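Local coordinates for possible glutathione S-transferase (Rhodopseudomonas palustris, PDB 3M8N), which probably conjugates glutathione to electrophilic substrates, as glutathione S-transferases generally do, at residues Pro44-Leu47 / Ala48-Pro51; Glu92-Gln95 / Trp96-Phe99; Ser110-Trp114 / Leu115-Lys119; Tyr166-Thr169 / His170-Asp173. All blocks are in the same frame, centred on the assembly; numbering follows the deposited sequence.

Contact 1 comes first along the chain, in the N-terminal thioredoxin-like domain, where the short helix 44-47 runs into the loop before strand 57-59. The other three follow in the helical C-terminal domain. Contacts 2 and 3 share the long helix 87-117, with centres about 25 Å apart on opposite sides of the chain's centre: contact 2 faces the second subunit, contact 3 is the helix's C-terminal end. Contact 4 ends helix 160-169. Its centre is about 13 Å from that of contact 3, which it touches through Y112 and V171, and about 17 Å from that of contact 2. Contact 1 touches none of the others. The set samples both domains and the dimer interface.

Contact 1. Residues Pro44-Leu47 / Ala48-Pro51; sequences PDFL and AKNP
The K49 chain runs back along the one-turn helix 44-47, with its CE 3.4 Å from D45 O and its CD 4.4 Å from F46 CD1. CG of K49 lies beside its own backbone N (chi1 -41°), which sets the aliphatic part over the carbonyls of D45 and F46, and bends at chi2 and chi4 carry NZ on to a hydrogen bond with Y7 OH. The F46 ring, its CG trans to the backbone N, meets K49 CD and N50 O obliquely, while its CE2 is 4.3 Å from N50 CB. In this thioredoxin-like N-terminal domain the loop that follows leads into strand 57-59, and F46, K49 and N50 all pack on L57 of that strand. In the backbone, F46 O takes two donors: N50 N nearly head-on, and K49 N from above the carbonyl plane at 2.8 Å. L47 reaches forward instead, with CD2 3.3 Å from P51 O. Its CA-H also points at N50 O, and P51 CA-H returns a similar contact to L47 O, 3.3 Å from P51 CA. The N50 amide is held within the loop: OD1 accepts from Q54 N.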
loop_
_atom_site.group_PDB
_atom_site.type_symbol
_atom_site.label_atom_id
_atom_site.label_comp_id
_atom_site.label_asym_id
_atom_site.label_seq_id
_atom_site.Cartn_x
_atom_site.Cartn_y
_atom_site.Cartn_z
ATOM N N PRO A 44 23.494 11.861 -6.744
ATOM C CA PRO A 44 23.077 13.143 -6.254
ATOM C C PRO A 44 21.849 13.660 -6.992
ATOM O O PRO A 44 20.810 13.895 -6.388
ATOM C CB PRO A 44 24.283 14.009 -6.574
ATOM C CG PRO A 44 25.457 13.064 -6.429
ATOM C CD PRO A 44 24.939 11.660 -6.525
ATOM N N ASP A 45 21.984 13.841 -8.288
ATOM C CA ASP A 45 20.954 14.424 -9.133
ATOM C C ASP A 45 19.561 13.819 -8.960
ATOM O O ASP A 45 18.582 14.558 -8.840
ATOM C CB ASP A 45 21.440 14.338 -10.577
ATOM C CG ASP A 45 22.951 14.740 -10.704
ATOM O OD1 ASP A 45 23.236 15.834 -11.293
ATOM O OD2 ASP A 45 23.832 13.993 -10.150
ATOM N N PHE A 46 19.488 12.487 -8.904
ATOM C CA PHE A 46 18.226 11.804 -8.640
ATOM C C PHE A 46 17.747 11.923 -7.176
ATOM O O PHE A 46 16.549 12.130 -6.906
ATOM C CB PHE A 46 18.249 10.343 -9.071
ATOM C CG PHE A 46 16.879 9.705 -9.048
ATOM C CD1 PHE A 46 16.039 9.783 -10.157
ATOM C CD2 PHE A 46 16.394 9.104 -7.901
ATOM C CE1 PHE A 46 14.794 9.243 -10.124
ATOM C CE2 PHE A 46 15.158 8.556 -7.880
ATOM C CZ PHE A 46 14.365 8.625 -9.000
ATOM N N LEU A 47 18.660 11.779 -6.219
ATOM C CA LEU A 47 18.257 11.819 -4.832
ATOM C C LEU A 47 17.684 13.176 -4.500
ATOM O O LEU A 47 16.859 13.323 -3.629
ATOM C CB LEU A 47 19.444 11.479 -3.976
ATOM C CG LEU A 47 19.684 9.993 -4.056
ATOM C CD1 LEU A 47 20.914 9.713 -3.279
ATOM C CD2 LEU A 47 18.565 9.233 -3.464
ATOM N N ALA A 48 18.082 14.168 -5.262
ATOM C CA ALA A 48 17.500 15.459 -5.115
ATOM C C ALA A 48 15.971 15.449 -5.312
ATOM O O ALA A 48 15.281 16.172 -4.603
ATOM C CB ALA A 48 18.169 16.443 -6.051
ATOM N N LYS A 49 15.433 14.653 -6.246
ATOM C CA LYS A 49 13.969 14.622 -6.531
ATOM C C LYS A 49 13.223 13.602 -5.672
ATOM O O LYS A 49 12.097 13.837 -5.236
ATOM C CB LYS A 49 13.739 14.283 -7.984
ATOM C CG LYS A 49 14.654 14.944 -8.896
ATOM C CD LYS A 49 14.846 14.029 -10.062
ATOM C CE LYS A 49 15.936 14.518 -11.015
ATOM N NZ LYS A 49 15.393 15.440 -12.032
ATOM N N ASN A 50 13.832 12.444 -5.474
ATOM C CA ASN A 50 13.386 11.566 -4.425
ATOM C C ASN A 50 14.529 11.083 -3.573
ATOM O O ASN A 50 15.392 10.355 -4.056
ATOM C CB ASN A 50 12.557 10.391 -4.925
ATOM C CG ASN A 50 11.998 9.573 -3.793
ATOM O OD1 ASN A 50 12.539 8.576 -3.478
ATOM N ND2 ASN A 50 10.939 10.028 -3.150
ATOM N N PRO A 51 14.523 11.494 -2.283
ATOM C CA PRO A 51 15.653 11.283 -1.345
ATOM C C PRO A 51 15.854 9.811 -1.017
ATOM O O PRO A 51 16.973 9.467 -0.603
ATOM C CB PRO A 51 15.211 12.048 -0.072
ATOM C CG PRO A 51 14.015 12.876 -0.495
ATOM C CD PRO A 51 13.379 12.134 -1.588
#

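Contact 2. Residues Glu92-Gln95 / Trp96-Phe99; sequences EALQ and WMFF
The side chains of Q95 and W96 lie side by side and point the same way, amide NE2 over one face of the indole and 3.7 Å from W96 NE1. Q95 CG is trans to its backbone N (chi1 176°), and the extended chain beyond it lays NE2 there. The amide and ring planes are 44° apart, so this is not a flat stack. OE1 of Q95 takes a hydrogen bond from A67 N of the second subunit. That acceptor therefore serves the dimer. So does E92, whose OE2 forms a salt bridge with R64 of the second subunit.

Four backbone bonds are closed within the helix: W96 N to E92 O, M97 N to A93 O, F99 N to Q95 O and, the shortest, F98 N to L94 O at 2.7 Å. These regular i to i+4 bonds belong to the long helix 87-117, the first helix of the C-terminal domain of a glutathione S-transferase. Three of the same oxygens also meet carbon: E92 O is 3.2 Å from W96 CD1, A93 O 3.1 Å from CG of the selenomethionine M97, and L94 O 3.2 Å from F98 CD2. Apolar packing is looser, with L94 CB 4.2 Å from F98 CE2. The F98 ring stacks on F98 of the second subunit. On the inward face, W96 meets the rings of H146 and F153, and F99 packs on A139, V142 and M143 of helix 129-146.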
loop_
_atom_site.group_PDB
_atom_site.type_symbol
_atom_site.label_atom_id
_atom_site.label_comp_id
_atom_site.label_asym_id
_atom_site.label_seq_id
_atom_site.Cartn_x
_atom_site.Cartn_y
_atom_site.Cartn_z
ATOM N N GLU A 92 -12.575 0.065 -1.430
ATOM C CA GLU A 92 -12.247 -1.288 -1.849
ATOM C C GLU A 92 -11.178 -1.378 -2.859
ATOM O O GLU A 92 -10.404 -2.263 -2.775
ATOM C CB GLU A 92 -13.461 -2.044 -2.405
ATOM C CG GLU A 92 -14.583 -2.213 -1.429
ATOM C CD GLU A 92 -15.760 -3.005 -2.034
ATOM O OE1 GLU A 92 -15.802 -3.260 -3.293
ATOM O OE2 GLU A 92 -16.642 -3.375 -1.222
ATOM N N ALA A 93 -11.117 -0.461 -3.815
ATOM C CA ALA A 93 -9.980 -0.377 -4.733
ATOM C C ALA A 93 -8.695 -0.188 -3.985
ATOM O O ALA A 93 -7.740 -0.821 -4.318
ATOM C CB ALA A 93 -10.165 0.748 -5.770
ATOM N N LEU A 94 -8.678 0.706 -2.982
ATOM C CA LEU A 94 -7.513 0.965 -2.153
ATOM C C LEU A 94 -7.193 -0.204 -1.291
ATOM O O LEU A 94 -6.052 -0.516 -1.112
ATOM C CB LEU A 94 -7.692 2.247 -1.284
ATOM C CG LEU A 94 -7.541 3.583 -2.033
ATOM C CD1 LEU A 94 -8.130 4.717 -1.271
ATOM C CD2 LEU A 94 -6.119 3.911 -2.557
ATOM N N GLN A 95 -8.224 -0.853 -0.750
ATOM C CA GLN A 95 -8.069 -2.103 -0.001
ATOM C C GLN A 95 -7.241 -3.094 -0.792
ATOM O O GLN A 95 -6.225 -3.537 -0.311
ATOM C CB GLN A 95 -9.399 -2.701 0.333
ATOM C CG GLN A 95 -9.273 -4.005 1.004
ATOM C CD GLN A 95 -10.546 -4.814 1.033
ATOM O OE1 GLN A 95 -11.561 -4.452 1.626
ATOM N NE2 GLN A 95 -10.460 -5.978 0.468
ATOM N N TRP A 96 -7.626 -3.372 -2.033
ATOM C CA TRP A 96 -6.872 -4.283 -2.837
ATOM C C TRP A 96 -5.489 -3.778 -3.198
ATOM O O TRP A 96 -4.574 -4.545 -3.324
ATOM C CB TRP A 96 -7.673 -4.678 -4.064
ATOM C CG TRP A 96 -8.770 -5.605 -3.694
ATOM C CD1 TRP A 96 -10.088 -5.320 -3.624
ATOM C CD2 TRP A 96 -8.635 -6.964 -3.309
ATOM N NE1 TRP A 96 -10.790 -6.412 -3.215
ATOM C CE2 TRP A 96 -9.915 -7.440 -3.004
ATOM C CE3 TRP A 96 -7.544 -7.837 -3.178
ATOM C CZ2 TRP A 96 -10.146 -8.756 -2.562
ATOM C CZ3 TRP A 96 -7.782 -9.155 -2.730
ATOM C CH2 TRP A 96 -9.061 -9.589 -2.444
HETATM N N MSE A 97 -5.300 -2.481 -3.406
HETATM C CA MSE A 97 -3.947 -1.944 -3.573
HETATM C C MSE A 97 -3.061 -1.988 -2.335
HETATM O O MSE A 97 -1.852 -2.155 -2.457
HETATM C CB MSE A 97 -4.025 -0.499 -4.035
HETATM C CG MSE A 97 -4.855 -0.355 -5.212
HETATM SE SE MSE A 97 -4.936 1.438 -5.997
HETATM C CE MSE A 97 -3.282 1.365 -6.666
ATOM N N PHE A 98 -3.639 -1.777 -1.157
ATOM C CA PHE A 98 -2.899 -1.999 0.067
ATOM C C PHE A 98 -2.548 -3.462 0.236
ATOM O O PHE A 98 -1.446 -3.754 0.632
ATOM C CB PHE A 98 -3.608 -1.421 1.285
ATOM C CG PHE A 98 -3.442 0.076 1.401
ATOM C CD1 PHE A 98 -2.189 0.624 1.563
ATOM C CD2 PHE A 98 -4.529 0.938 1.261
ATOM C CE1 PHE A 98 -2.002 2.024 1.673
ATOM C CE2 PHE A 98 -4.349 2.330 1.300
ATOM C CZ PHE A 98 -3.064 2.855 1.543
ATOM N N PHE A 99 -3.456 -4.359 -0.149
ATOM C CA PHE A 99 -3.190 -5.782 -0.182
ATOM C C PHE A 99 -2.085 -6.082 -1.101
ATOM O O PHE A 99 -1.229 -6.818 -0.724
ATOM C CB PHE A 99 -4.429 -6.546 -0.580
ATOM C CG PHE A 99 -4.204 -8.024 -0.885
ATOM C CD1 PHE A 99 -4.302 -8.978 0.098
ATOM C CD2 PHE A 99 -4.002 -8.456 -2.192
ATOM C CE1 PHE A 99 -4.141 -10.331 -0.231
ATOM C CE2 PHE A 99 -3.852 -9.798 -2.482
ATOM C CZ PHE A 99 -3.914 -10.708 -1.520
#

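Contact 3. Residues Ser110-Trp114 / Leu115-Lys119; sequences SAYFW and LCLVK
F113 O is gripped by two backbone donors, V118 N and L117 N, each 2.9 Å away: the former comes nearly straight on, the latter from above the carbonyl plane. Y112 O is also shared: C116 N comes from above the carbonyl plane at 3.0 Å, and L117 N adds a weak bond. Each oxygen thus takes an i to i+4 and an i to i+5 donor; the latter bonds, V118 N to F113 O and L117 N to Y112 O, make a pi-type turn that widens the C-terminal end of helix 87-117. The regular bond L115 N to A111 O, at 2.7 Å, comes just before.

The wider turn brings L117 and V118 obliquely against the rings of Y112, F113 and W114. CD2 of L117 touches two of them, 3.7 Å from F113 CD1 and 4.0 Å from Y112 CE2. The V118 side chain lies beside W114, pointing the same way. OH of Y112 donates to R11 O, and the C116 sulfur lies obliquely to the Y112 ring, 5.1 Å from its centroid. C116 packs on C175, its disulfide partner in another structure of this protein but not here. V118 CG2, beside the backbone N and opposite the carbonyl carbon (chi1 166° for CG1), makes the tightest side-chain contact, 3.2 Å from F113 CE2.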
loop_
_atom_site.group_PDB
_atom_site.type_symbol
_atom_site.label_atom_id
_atom_site.label_comp_id
_atom_site.label_asym_id
_atom_site.label_seq_id
_atom_site.Cartn_x
_atom_site.Cartn_y
_atom_site.Cartn_z
ATOM N N SER A 110 9.619 -9.623 -4.938
ATOM C CA SER A 110 10.997 -10.010 -4.624
ATOM C C SER A 110 11.448 -11.214 -5.444
ATOM O O SER A 110 12.536 -11.225 -5.959
ATOM C CB SER A 110 11.214 -10.286 -3.134
ATOM O OG SER A 110 10.483 -9.485 -2.209
ATOM N N ALA A 111 10.584 -12.223 -5.551
ATOM C CA ALA A 111 10.787 -13.373 -6.444
ATOM C C ALA A 111 11.142 -12.920 -7.855
ATOM O O ALA A 111 12.176 -13.289 -8.392
ATOM C CB ALA A 111 9.509 -14.309 -6.440
ATOM N N TYR A 112 10.302 -12.054 -8.429
ATOM C CA TYR A 112 10.570 -11.452 -9.737
ATOM C C TYR A 112 11.904 -10.720 -9.792
ATOM O O TYR A 112 12.679 -10.814 -10.751
ATOM C CB TYR A 112 9.423 -10.493 -10.148
ATOM C CG TYR A 112 9.741 -9.708 -11.404
ATOM C CD1 TYR A 112 9.645 -10.302 -12.659
ATOM C CD2 TYR A 112 10.179 -8.386 -11.326
ATOM C CE1 TYR A 112 9.958 -9.613 -13.798
ATOM C CE2 TYR A 112 10.501 -7.676 -12.460
ATOM C CZ TYR A 112 10.393 -8.304 -13.692
ATOM O OH TYR A 112 10.724 -7.620 -14.814
ATOM N N PHE A 113 12.163 -9.925 -8.770
ATOM C CA PHE A 113 13.330 -9.080 -8.839
ATOM C C PHE A 113 14.566 -9.953 -8.837
ATOM O O PHE A 113 15.454 -9.787 -9.678
ATOM C CB PHE A 113 13.365 -8.092 -7.660
ATOM C CG PHE A 113 14.553 -7.195 -7.684
ATOM C CD1 PHE A 113 14.581 -6.087 -8.527
ATOM C CD2 PHE A 113 15.663 -7.470 -6.897
ATOM C CE1 PHE A 113 15.705 -5.252 -8.575
ATOM C CE2 PHE A 113 16.786 -6.651 -6.927
ATOM C CZ PHE A 113 16.812 -5.539 -7.752
ATOM N N TRP A 114 14.599 -10.864 -7.866
ATOM C CA TRP A 114 15.796 -11.683 -7.583
ATOM C C TRP A 114 15.969 -12.817 -8.568
ATOM O O TRP A 114 17.057 -13.009 -9.083
ATOM C CB TRP A 114 15.806 -12.177 -6.114
ATOM C CG TRP A 114 16.049 -11.048 -5.191
ATOM C CD1 TRP A 114 15.131 -10.395 -4.418
ATOM C CD2 TRP A 114 17.292 -10.388 -4.981
ATOM N NE1 TRP A 114 15.733 -9.363 -3.746
ATOM C CE2 TRP A 114 17.063 -9.347 -4.071
ATOM C CE3 TRP A 114 18.582 -10.587 -5.477
ATOM C CZ2 TRP A 114 18.069 -8.515 -3.636
ATOM C CZ3 TRP A 114 19.584 -9.765 -5.042
ATOM C CH2 TRP A 114 19.327 -8.738 -4.122
ATOM N N LEU A 115 14.868 -13.503 -8.874
ATOM C CA LEU A 115 14.929 -14.647 -9.771
ATOM C C LEU A 115 14.921 -14.288 -11.245
ATOM O O LEU A 115 15.408 -15.035 -12.058
ATOM C CB LEU A 115 13.836 -15.664 -9.463
ATOM C CG LEU A 115 13.741 -16.127 -8.028
ATOM C CD1 LEU A 115 12.672 -17.216 -7.897
ATOM C CD2 LEU A 115 15.122 -16.561 -7.426
ATOM N N CYS A 116 14.364 -13.151 -11.602
ATOM C CA CYS A 116 14.251 -12.812 -13.019
ATOM C C CYS A 116 15.091 -11.618 -13.386
ATOM O O CYS A 116 15.554 -11.540 -14.511
ATOM C CB CYS A 116 12.786 -12.612 -13.529
ATOM S SG CYS A 116 11.465 -13.903 -13.192
ATOM N N LEU A 117 15.312 -10.682 -12.477
ATOM C CA LEU A 117 15.976 -9.449 -12.898
ATOM C C LEU A 117 17.474 -9.314 -12.552
ATOM O O LEU A 117 18.272 -8.838 -13.356
ATOM C CB LEU A 117 15.166 -8.282 -12.361
ATOM C CG LEU A 117 15.198 -6.898 -12.971
ATOM C CD1 LEU A 117 14.911 -6.957 -14.460
ATOM C CD2 LEU A 117 14.135 -6.092 -12.239
ATOM N N VAL A 118 17.839 -9.703 -11.337
ATOM C CA VAL A 118 19.213 -9.608 -10.875
ATOM C C VAL A 118 19.995 -10.769 -11.401
ATOM O O VAL A 118 19.645 -11.924 -11.142
ATOM C CB VAL A 118 19.258 -9.692 -9.381
ATOM C CG1 VAL A 118 20.653 -9.946 -8.903
ATOM C CG2 VAL A 118 18.732 -8.410 -8.801
ATOM N N LYS A 119 21.049 -10.473 -12.154
ATOM C CA LYS A 119 21.867 -11.531 -12.760
ATOM C C LYS A 119 22.485 -12.418 -11.652
ATOM O O LYS A 119 23.025 -11.897 -10.684
ATOM C CB LYS A 119 22.920 -10.918 -13.689
ATOM C CG LYS A 119 23.311 -11.797 -14.833
ATOM C CD LYS A 119 24.822 -11.768 -15.012
ATOM C CE LYS A 119 25.418 -13.172 -14.932
ATOM N NZ LYS A 119 24.971 -14.031 -16.061
#

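Contact 4. Residues Tyr166-Thr169 / His170-Asp173; sequences YGYT and HVAD
H170 lays its CB over one face of the Y166 ring, 3.6 Å from the centroid and 22° off the ring normal, a CH-pi contact. The two rings are nearly parallel, planes 12° apart, but are offset, with centroids 4.8 Å apart and little face shared. H170 CG stands between its backbone N and carbonyl carbon (chi1 89°), which folds the imidazole back under the last turn of helix 160-169.

Hydrogen bonds follow from that fold. ND1 donates weakly to G167 O at 2.7 Å, which lies at the ring edge, and weakly to Y166 O. Y166 O also receives H170 N, at 3.1 Å. V171 N binds Y168 O. The chain then tightens into a type I turn from T169 to A172, closed by A172 N, which reaches T169 O from above the carbonyl plane. A water donates to T169 O and accepts from D173 N, bridging the turn.

Apolar contact is slight, with V171 CG2 4.4 Å from Y168 CD1 near the plane of that ring. Around this helix end, Y166 binds E193 of helix 183-193 through its OH and packs on Y16 and L20 of helix 13-24, while Y168, T169 and V171 lean on helix 87-117.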
loop_
_atom_site.group_PDB
_atom_site.type_symbol
_atom_site.label_atom_id
_atom_site.label_comp_id
_atom_site.label_asym_id
_atom_site.label_seq_id
_atom_site.Cartn_x
_atom_site.Cartn_y
_atom_site.Cartn_z
ATOM N N TYR A 166 -2.192 -6.502 -11.324
ATOM C CA TYR A 166 -1.664 -7.046 -12.521
ATOM C C TYR A 166 -0.156 -6.981 -12.633
ATOM O O TYR A 166 0.423 -7.858 -13.206
ATOM C CB TYR A 166 -2.361 -6.443 -13.768
ATOM C CG TYR A 166 -1.973 -7.146 -15.034
ATOM C CD1 TYR A 166 -2.682 -8.253 -15.505
ATOM C CD2 TYR A 166 -0.841 -6.735 -15.727
ATOM C CE1 TYR A 166 -2.262 -8.916 -16.709
ATOM C CE2 TYR A 166 -0.429 -7.365 -16.873
ATOM C CZ TYR A 166 -1.137 -8.456 -17.352
ATOM O OH TYR A 166 -0.617 -9.015 -18.483
ATOM N N GLY A 167 0.470 -5.931 -12.145
ATOM C CA GLY A 167 1.902 -5.709 -12.226
ATOM C C GLY A 167 2.828 -6.879 -11.943
ATOM O O GLY A 167 3.656 -7.230 -12.798
ATOM N N TYR A 168 2.729 -7.452 -10.746
ATOM C CA TYR A 168 3.470 -8.645 -10.402
ATOM C C TYR A 168 2.697 -9.915 -10.740
ATOM O O TYR A 168 3.282 -10.846 -11.199
ATOM C CB TYR A 168 3.960 -8.619 -8.934
ATOM C CG TYR A 168 4.950 -7.552 -8.732
ATOM C CD1 TYR A 168 6.116 -7.534 -9.473
ATOM C CD2 TYR A 168 4.702 -6.511 -7.877
ATOM C CE1 TYR A 168 7.045 -6.509 -9.344
ATOM C CE2 TYR A 168 5.640 -5.451 -7.734
ATOM C CZ TYR A 168 6.814 -5.467 -8.468
ATOM O OH TYR A 168 7.747 -4.455 -8.363
ATOM N N THR A 169 1.382 -9.955 -10.527
ATOM C CA THR A 169 0.632 -11.167 -10.832
ATOM C C THR A 169 0.981 -11.694 -12.222
ATOM O O THR A 169 1.099 -12.903 -12.427
ATOM C CB THR A 169 -0.879 -11.015 -10.671
ATOM O OG1 THR A 169 -1.188 -10.490 -9.369
ATOM C CG2 THR A 169 -1.572 -12.370 -10.769
ATOM N N HIS A 170 1.245 -10.822 -13.159
ATOM C CA HIS A 170 1.346 -11.282 -14.499
ATOM C C HIS A 170 2.692 -11.880 -14.796
ATOM O O HIS A 170 2.850 -12.573 -15.806
ATOM C CB HIS A 170 1.027 -10.173 -15.497
ATOM C CG HIS A 170 2.205 -9.358 -15.907
ATOM N ND1 HIS A 170 2.773 -8.404 -15.098
ATOM C CD2 HIS A 170 2.909 -9.333 -17.058
ATOM C CE1 HIS A 170 3.793 -7.847 -15.715
ATOM N NE2 HIS A 170 3.891 -8.384 -16.914
ATOM N N VAL A 171 3.667 -11.622 -13.957
ATOM C CA VAL A 171 4.956 -12.259 -14.170
ATOM C C VAL A 171 5.211 -13.442 -13.230
ATOM O O VAL A 171 6.268 -14.013 -13.282
ATOM C CB VAL A 171 6.141 -11.286 -14.018
ATOM C CG1 VAL A 171 6.227 -10.336 -15.134
ATOM C CG2 VAL A 171 6.083 -10.538 -12.696
ATOM N N ALA A 172 4.259 -13.809 -12.387
ATOM C CA ALA A 172 4.477 -14.826 -11.374
ATOM C C ALA A 172 4.932 -16.173 -11.943
ATOM O O ALA A 172 5.959 -16.654 -11.541
ATOM C CB ALA A 172 3.282 -15.000 -10.530
ATOM N N ASP A 173 4.193 -16.754 -12.885
ATOM C CA ASP A 173 4.602 -17.995 -13.577
ATOM C C ASP A 173 6.000 -17.939 -14.235
ATOM O O ASP A 173 6.557 -18.970 -14.572
ATOM C CB ASP A 173 3.514 -18.491 -14.585
ATOM C CG ASP A 173 3.399 -17.604 -15.873
ATOM O OD1 ASP A 173 2.292 -17.112 -16.180
ATOM O OD2 ASP A 173 4.389 -17.386 -16.606
HETATM O O HOH W 1 1.758 -15.269 -13.884
#